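PDB 1Q9J: polyketide synthase associated protein 5, which probably catalyses the final diesterification of phthiocerol and related diols with mycocerosic acids, taking the acyl chains directly from mycocerosic acid synthase. Local coordinates for residues I28-I34 with G114-L118; R183-V187 with A288-A292; H326-A330 with V342-D346. One frame throughout, in Å; residues are numbered along the deposited sequence.

Contact 1 stands apart: it joins 23-31 and 117-123, inner strands of the five-stranded sheet, at the end where both give way to loops, about 44 Å centre to centre from contact 2, on the opposite side of the chain's centre. Its chemistry is mainly backbone hydrogen bonding, with exposed residues at the Gly114 end and buried aliphatics at the other. Contacts 2 and 3 both reach the six-stranded sheet of the second domain, about 14 Å apart between centres. Contact 2 sets a loop on edge strand 285-292 and adds an arginine whose charge is met by Asp314; contact 3, largely aromatic, sets a 3-10 turn on inner strand 342-345, nearer the chain's centre and the probable catalytic histidine.

Contact 1: I28-I34 with G114-L118; sequences IQLRGVI and GGAEL
Segment 28-34 leaves its strand for a loop, and 114-118 comes out of a loop into strand at Glu117; they pair antiparallel in the five-stranded mixed sheet. Ile28 and Leu118 form a hydrogen-bonded pair (Ile28 N to Leu118 O 2.7 Å, Leu118 N to Ile28 O 3.0 Å); Gln29 and Glu117 form the next, non-hydrogen-bonded one. Two more main-chain bonds follow, Leu30 N to Ala116 O and Gly32 N to Gly114 O (both 2.7 Å). Ile28 (chi1 m) and Leu118 (chi1 t, chi2 p) share the face covered by Phe140 of helix 129-148, CB to CB 4.3 Å; Leu30 CD1 (m, t) is 4.4 Å from Leu118 CB. On the other face Gln29 (t, p) curls back so that NE2 donates to Leu30 O at 2.9 Å. Ile34 (m, p) sets CD1 4.1 Å from Ala116 CB. Gly115 CA, 3.0 Å from Leu30 O, leaves no room for a CB. Arg31 turns away to a salt bridge with Glu362. Main-chain hydrogen bonds thus hold the join, with aliphatic side chains packed on one face.

Contact 2: R183-V187 with A288-A292; sequences RFMSV and ASYLA
An outermost strand of the six-stranded mixed sheet in the second of the enzyme's two related domains, 285-292, is overlain here by an irregular turn, 183-187. The turn has no regular secondary structure, although Phe184 to Val187 have phi between -94° and -73° and psi between -36° and 11°. The backbones stay apart, with Arg183 CA 7.0 Å from Ser289 CA and Phe184 CA 7.2 Å from Leu291 CA, so side chains fill the space. At Ala288 the strand is extended and its CB points away from the turn. Ser289 follows with CB directed toward it: CB lies over the Phe184 ring, 4.3 Å from the centroid and 27° off the normal, a CH-pi contact, while OG (chi1 p) is 3.7 Å from Arg183 CB and lies over one face of the guanidinium. Tyr290 turns the other way, chi1 t, toward helix 300-317, where its OH is hydrogen-bonded to Asp306. Arg183 reaches past it with chi1 and chi2 both t and chi3 m; NH1 comes to the edge of the tyrosine ring, 4.4 Å from Tyr290 CB, and NH2 makes a salt bridge with Asp314 of that helix. This places the Arg183 side chain about 10 Å from that of Arg312, a residue probably important for recognising the acyl carrier domain of mycocerosic acid synthase. Leu291 (chi1 t, chi2 p) completes the apolar part: its CB is 4.2 Å from Phe184 CE2, the phenylalanine being chi1 m, and its CD2 meets CG2 of Val187 (chi1 t) at 3.3 Å.

Contact 3: H326-A330 with V342-D346; sequences HFGTA and VFCTD
Phe343 lays one face of its ring over the backbone of Ala330: Ala330 CA sits 3.7 Å from the ring centroid and 22° off its normal, a CH-pi contact, and Ala330 CB is 3.6 Å from Phe343 CD2. Chi1 m and chi2 near 90° bring the phenylalanine ring into this position from a CB that points toward the 3-10 segment. Phe327, chi1 t and chi2 near 46°, starts sideways but swings its ring end to the strand, so that CE1 meets Phe343 CD2 at 3.6 Å, at the edge of the Phe343 ring. Phe327 CZ lies 4.1 Å from Cys344 O. The segment 327-330 is a 3-10 turn. Just ahead of it the extended His326 offers its carbonyl O to Thr329 OG1 (chi1 p) at 3.1 Å. In the two-domain fold of the CoA-dependent acyltransferase clan, strand 342-345 is an inner member of the second domain's six-stranded mixed sheet, parallel to both neighbours, 260-267 and 378-384. Its side chains alternate: Phe343 faces the turn, whereas Cys344 (chi1 t) points away, against Ile245 of helix 237-253. The closest CA pair, Ala330 and Phe343, is 6.6 Å apart, and apolar and CH-pi contacts make most of the join. Leu378 of strand 378-384 touches both phenylalanines. The Phe327 side chain is about 7 Å from those of His124, probably the catalytic proton acceptor of the family's HHxxxDG motif, and of Asp128, which is thought to organise the active site.

Contact 1: I28-I34 with G114-L118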
# COMPACT_ATOMS: atom_id res chain seq x y z
N ILE A 28 -5.26 11.79 7.25
CA ILE A 28 -4.46 12.36 8.30
C ILE A 28 -5.39 13.13 9.24
O ILE A 28 -6.02 14.12 8.84
CB ILE A 28 -3.42 13.36 7.74
CG1 ILE A 28 -2.49 12.67 6.76
CG2 ILE A 28 -2.63 13.96 8.87
CD1 ILE A 28 -2.99 12.68 5.32
N GLN A 29 -5.47 12.68 10.49
CA GLN A 29 -6.29 13.35 11.48
C GLN A 29 -5.49 14.56 11.96
O GLN A 29 -4.38 14.41 12.44
CB GLN A 29 -6.56 12.40 12.65
CG GLN A 29 -7.38 13.03 13.74
CD GLN A 29 -8.60 13.76 13.20
OE1 GLN A 29 -9.42 13.17 12.49
NE2 GLN A 29 -8.71 15.05 13.52
N LEU A 30 -6.04 15.76 11.83
CA LEU A 30 -5.30 16.94 12.26
C LEU A 30 -5.86 17.65 13.49
O LEU A 30 -6.96 17.35 13.97
CB LEU A 30 -5.19 17.94 11.11
CG LEU A 30 -4.58 17.38 9.83
CD1 LEU A 30 -4.62 18.42 8.72
CD2 LEU A 30 -3.15 16.94 10.10
N ARG A 31 -5.07 18.59 14.01
CA ARG A 31 -5.42 19.40 15.16
C ARG A 31 -4.78 20.77 14.99
O ARG A 31 -3.56 20.91 15.02
CB ARG A 31 -4.92 18.77 16.47
CG ARG A 31 -5.07 19.73 17.66
CD ARG A 31 -5.12 18.98 18.98
NE ARG A 31 -3.82 18.51 19.41
CZ ARG A 31 -3.61 17.37 20.05
NH1 ARG A 31 -4.64 16.57 20.31
NH2 ARG A 31 -2.39 17.02 20.43
N GLY A 32 -5.62 21.78 14.81
CA GLY A 32 -5.13 23.13 14.61
C GLY A 32 -5.90 23.83 13.51
O GLY A 32 -6.98 23.39 13.12
N VAL A 33 -5.33 24.92 13.00
CA VAL A 33 -5.98 25.70 11.96
C VAL A 33 -5.52 25.37 10.53
O VAL A 33 -4.37 25.60 10.17
CB VAL A 33 -5.79 27.21 12.22
CG1 VAL A 33 -6.50 28.03 11.15
CG2 VAL A 33 -6.31 27.55 13.60
N ILE A 34 -6.45 24.83 9.74
CA ILE A 34 -6.19 24.46 8.36
C ILE A 34 -6.47 25.64 7.44
O ILE A 34 -7.62 25.98 7.19
CB ILE A 34 -7.10 23.27 7.93
CG1 ILE A 34 -6.59 21.98 8.55
CG2 ILE A 34 -7.15 23.15 6.43
CD1 ILE A 34 -6.75 21.91 10.03
N GLY A 114 -10.68 20.95 17.00
CA GLY A 114 -9.34 21.49 17.02
C GLY A 114 -8.75 21.40 15.63
O GLY A 114 -8.24 22.37 15.08
N GLY A 115 -8.83 20.20 15.05
CA GLY A 115 -8.30 19.99 13.72
C GLY A 115 -9.29 19.26 12.84
O GLY A 115 -10.29 18.72 13.33
N ALA A 116 -9.00 19.24 11.54
CA ALA A 116 -9.85 18.59 10.54
C ALA A 116 -9.28 17.24 10.11
O ALA A 116 -8.32 16.75 10.70
CB ALA A 116 -9.98 19.51 9.33
N GLU A 117 -9.88 16.64 9.08
CA GLU A 117 -9.41 15.37 8.54
C GLU A 117 -9.04 15.55 7.08
O GLU A 117 -9.89 15.91 6.26
CB GLU A 117 -10.48 14.29 8.62
CG GLU A 117 -11.00 14.00 10.00
CD GLU A 117 -12.01 12.87 10.01
OE1 GLU A 117 -12.71 12.69 11.04
OE2 GLU A 117 -12.11 12.15 8.99
N LEU A 118 -7.78 15.31 6.75
CA LEU A 118 -7.31 15.43 5.38
C LEU A 118 -7.33 14.02 4.82
O LEU A 118 -6.83 13.09 5.46
CB LEU A 118 -5.89 15.99 5.34
CG LEU A 118 -5.37 16.40 3.97
CD1 LEU A 118 -6.27 17.46 3.37
CD2 LEU A 118 -3.95 16.93 4.11

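Contact 2: R183-V187 with A288-A292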
# COMPACT_ATOMS: atom_id res chain seq x y z
N ARG A 183 6.73 -20.89 -7.23
CA ARG A 183 6.99 -21.81 -6.11
C ARG A 183 5.73 -22.49 -5.55
O ARG A 183 5.81 -23.47 -4.80
CB ARG A 183 7.68 -21.02 -4.99
CG ARG A 183 8.11 -21.84 -3.78
CD ARG A 183 8.84 -20.94 -2.80
NE ARG A 183 9.95 -20.24 -3.45
CZ ARG A 183 10.63 -19.24 -2.90
NH1 ARG A 183 10.32 -18.82 -1.68
NH2 ARG A 183 11.63 -18.67 -3.56
N PHE A 184 4.58 -21.95 -5.92
CA PHE A 184 3.30 -22.49 -5.46
C PHE A 184 2.73 -23.49 -6.47
O PHE A 184 1.57 -23.90 -6.36
CB PHE A 184 2.30 -21.35 -5.23
CG PHE A 184 2.67 -20.41 -4.10
CD1 PHE A 184 1.96 -19.24 -3.91
CD2 PHE A 184 3.70 -20.72 -3.22
CE1 PHE A 184 2.27 -18.38 -2.85
CE2 PHE A 184 4.02 -19.87 -2.16
CZ PHE A 184 3.29 -18.70 -1.98
N MET A 185 3.53 -23.87 -7.46
CA MET A 185 3.07 -24.81 -8.48
C MET A 185 2.94 -26.24 -7.95
O MET A 185 2.11 -27.01 -8.43
CB MET A 185 4.00 -24.79 -9.69
CG MET A 185 3.75 -23.64 -10.67
SD MET A 185 2.08 -23.63 -11.38
CE MET A 185 2.25 -24.87 -12.70
N SER A 186 3.77 -26.58 -6.96
CA SER A 186 3.76 -27.92 -6.38
C SER A 186 2.53 -28.14 -5.50
O SER A 186 1.98 -29.24 -5.45
CB SER A 186 5.02 -28.15 -5.56
OG SER A 186 5.03 -27.34 -4.40
N VAL A 187 2.10 -27.10 -4.79
CA VAL A 187 0.94 -27.19 -3.91
C VAL A 187 -0.35 -27.05 -4.71
O VAL A 187 -1.45 -27.06 -4.14
CB VAL A 187 0.98 -26.09 -2.82
CG1 VAL A 187 0.01 -26.42 -1.70
CG2 VAL A 187 2.40 -25.95 -2.29
N ALA A 288 7.13 -11.35 -3.62
CA ALA A 288 8.02 -12.37 -3.12
C ALA A 288 7.16 -13.49 -2.54
O ALA A 288 6.37 -13.26 -1.63
CB ALA A 288 8.92 -11.78 -2.04
N SER A 289 7.30 -14.70 -3.08
CA SER A 289 6.52 -15.84 -2.58
C SER A 289 7.31 -16.57 -1.50
O SER A 289 8.53 -16.42 -1.39
CB SER A 289 6.16 -16.80 -3.71
OG SER A 289 7.32 -17.37 -4.30
N TYR A 290 6.61 -17.37 -0.71
CA TYR A 290 7.22 -18.13 0.37
C TYR A 290 6.23 -19.11 0.98
O TYR A 290 5.29 -18.70 1.65
CB TYR A 290 7.68 -17.19 1.48
CG TYR A 290 8.18 -17.94 2.68
CD1 TYR A 290 9.40 -18.60 2.65
CD2 TYR A 290 7.43 -18.00 3.85
CE1 TYR A 290 9.86 -19.31 3.75
CE2 TYR A 290 7.88 -18.71 4.96
CZ TYR A 290 9.09 -19.36 4.90
OH TYR A 290 9.56 -20.04 6.00
N LEU A 291 6.46 -20.40 0.76
CA LEU A 291 5.58 -21.44 1.30
C LEU A 291 5.94 -21.79 2.73
O LEU A 291 6.84 -22.59 2.97
CB LEU A 291 5.66 -22.70 0.43
CG LEU A 291 4.62 -23.78 0.67
CD1 LEU A 291 3.21 -23.21 0.47
CD2 LEU A 291 4.88 -24.92 -0.31
N ALA A 292 5.24 -21.19 3.69
CA ALA A 292 5.50 -21.45 5.10
C ALA A 292 4.89 -22.78 5.52
O ALA A 292 3.72 -23.06 5.23
CB ALA A 292 4.95 -20.33 5.95

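Contact 3: H326-A330 with V342-D346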
# COMPACT_ATOMS: atom_id res chain seq x y z
N HIS A 326 3.73 -9.22 -9.66
CA HIS A 326 3.64 -7.91 -9.01
C HIS A 326 2.74 -8.07 -7.80
O HIS A 326 1.96 -9.02 -7.71
CB HIS A 326 3.07 -6.86 -9.97
CG HIS A 326 1.72 -7.20 -10.53
ND1 HIS A 326 1.53 -8.23 -11.42
CD2 HIS A 326 0.51 -6.65 -10.32
CE1 HIS A 326 0.25 -8.31 -11.73
NE2 HIS A 326 -0.40 -7.36 -11.08
N PHE A 327 2.81 -7.13 -6.87
CA PHE A 327 1.98 -7.24 -5.68
C PHE A 327 0.52 -6.91 -5.95
O PHE A 327 -0.33 -7.11 -5.08
CB PHE A 327 2.55 -6.37 -4.56
CG PHE A 327 2.02 -6.72 -3.19
CD1 PHE A 327 1.96 -8.05 -2.76
CD2 PHE A 327 1.62 -5.72 -2.31
CE1 PHE A 327 1.51 -8.37 -1.46
CE2 PHE A 327 1.18 -6.04 -1.02
CZ PHE A 327 1.13 -7.37 -0.59
N GLY A 328 0.21 -6.41 -7.14
CA GLY A 328 -1.18 -6.12 -7.42
C GLY A 328 -2.01 -7.39 -7.32
O GLY A 328 -3.21 -7.35 -7.01
N THR A 329 -1.38 -8.53 -7.59
CA THR A 329 -2.06 -9.83 -7.55
C THR A 329 -2.82 -10.06 -6.23
O THR A 329 -3.72 -10.89 -6.16
CB THR A 329 -1.07 -11.00 -7.74
OG1 THR A 329 -0.16 -11.07 -6.63
CG2 THR A 329 -0.27 -10.82 -9.03
N ALA A 330 -2.44 -9.30 -5.21
CA ALA A 330 -3.08 -9.41 -3.90
C ALA A 330 -4.59 -9.24 -4.01
O ALA A 330 -5.33 -9.91 -3.30
CB ALA A 330 -2.50 -8.36 -2.96
N VAL A 342 -1.75 -15.77 2.23
CA VAL A 342 -1.66 -14.75 3.27
C VAL A 342 -0.84 -13.60 2.69
O VAL A 342 0.34 -13.76 2.38
CB VAL A 342 -0.95 -15.29 4.52
CG1 VAL A 342 -0.95 -14.24 5.61
CG2 VAL A 342 -1.63 -16.55 4.98
N PHE A 343 -1.49 -12.45 2.53
CA PHE A 343 -0.82 -11.27 1.99
C PHE A 343 -0.53 -10.29 3.10
O PHE A 343 -1.40 -9.98 3.92
CB PHE A 343 -1.68 -10.55 0.95
CG PHE A 343 -1.82 -11.29 -0.33
CD1 PHE A 343 -2.86 -12.19 -0.51
CD2 PHE A 343 -0.90 -11.10 -1.36
CE1 PHE A 343 -2.99 -12.91 -1.72
CE2 PHE A 343 -1.02 -11.80 -2.58
CZ PHE A 343 -2.06 -12.71 -2.75
N CYS A 344 0.70 -9.80 3.14
CA CYS A 344 1.04 -8.81 4.15
C CYS A 344 1.98 -7.77 3.58
O CYS A 344 3.01 -8.11 2.98
CB CYS A 344 1.66 -9.49 5.37
SG CYS A 344 2.17 -8.31 6.62
N THR A 345 1.61 -6.49 3.74
CA THR A 345 2.41 -5.36 3.26
C THR A 345 3.11 -4.66 4.39
O THR A 345 2.48 -4.22 5.35
CB THR A 345 1.58 -4.28 2.58
OG1 THR A 345 0.79 -4.85 1.55
CG2 THR A 345 2.52 -3.22 1.98
N ASP A 346 4.41 -4.52 4.24
CA ASP A 346 5.23 -3.85 5.23
C ASP A 346 5.30 -2.38 4.82
O ASP A 346 6.36 -1.88 4.45
CB ASP A 346 6.62 -4.51 5.23
CG ASP A 346 6.55 -6.02 5.48
OD1 ASP A 346 6.89 -6.45 6.61
OD2 ASP A 346 6.14 -6.78 4.57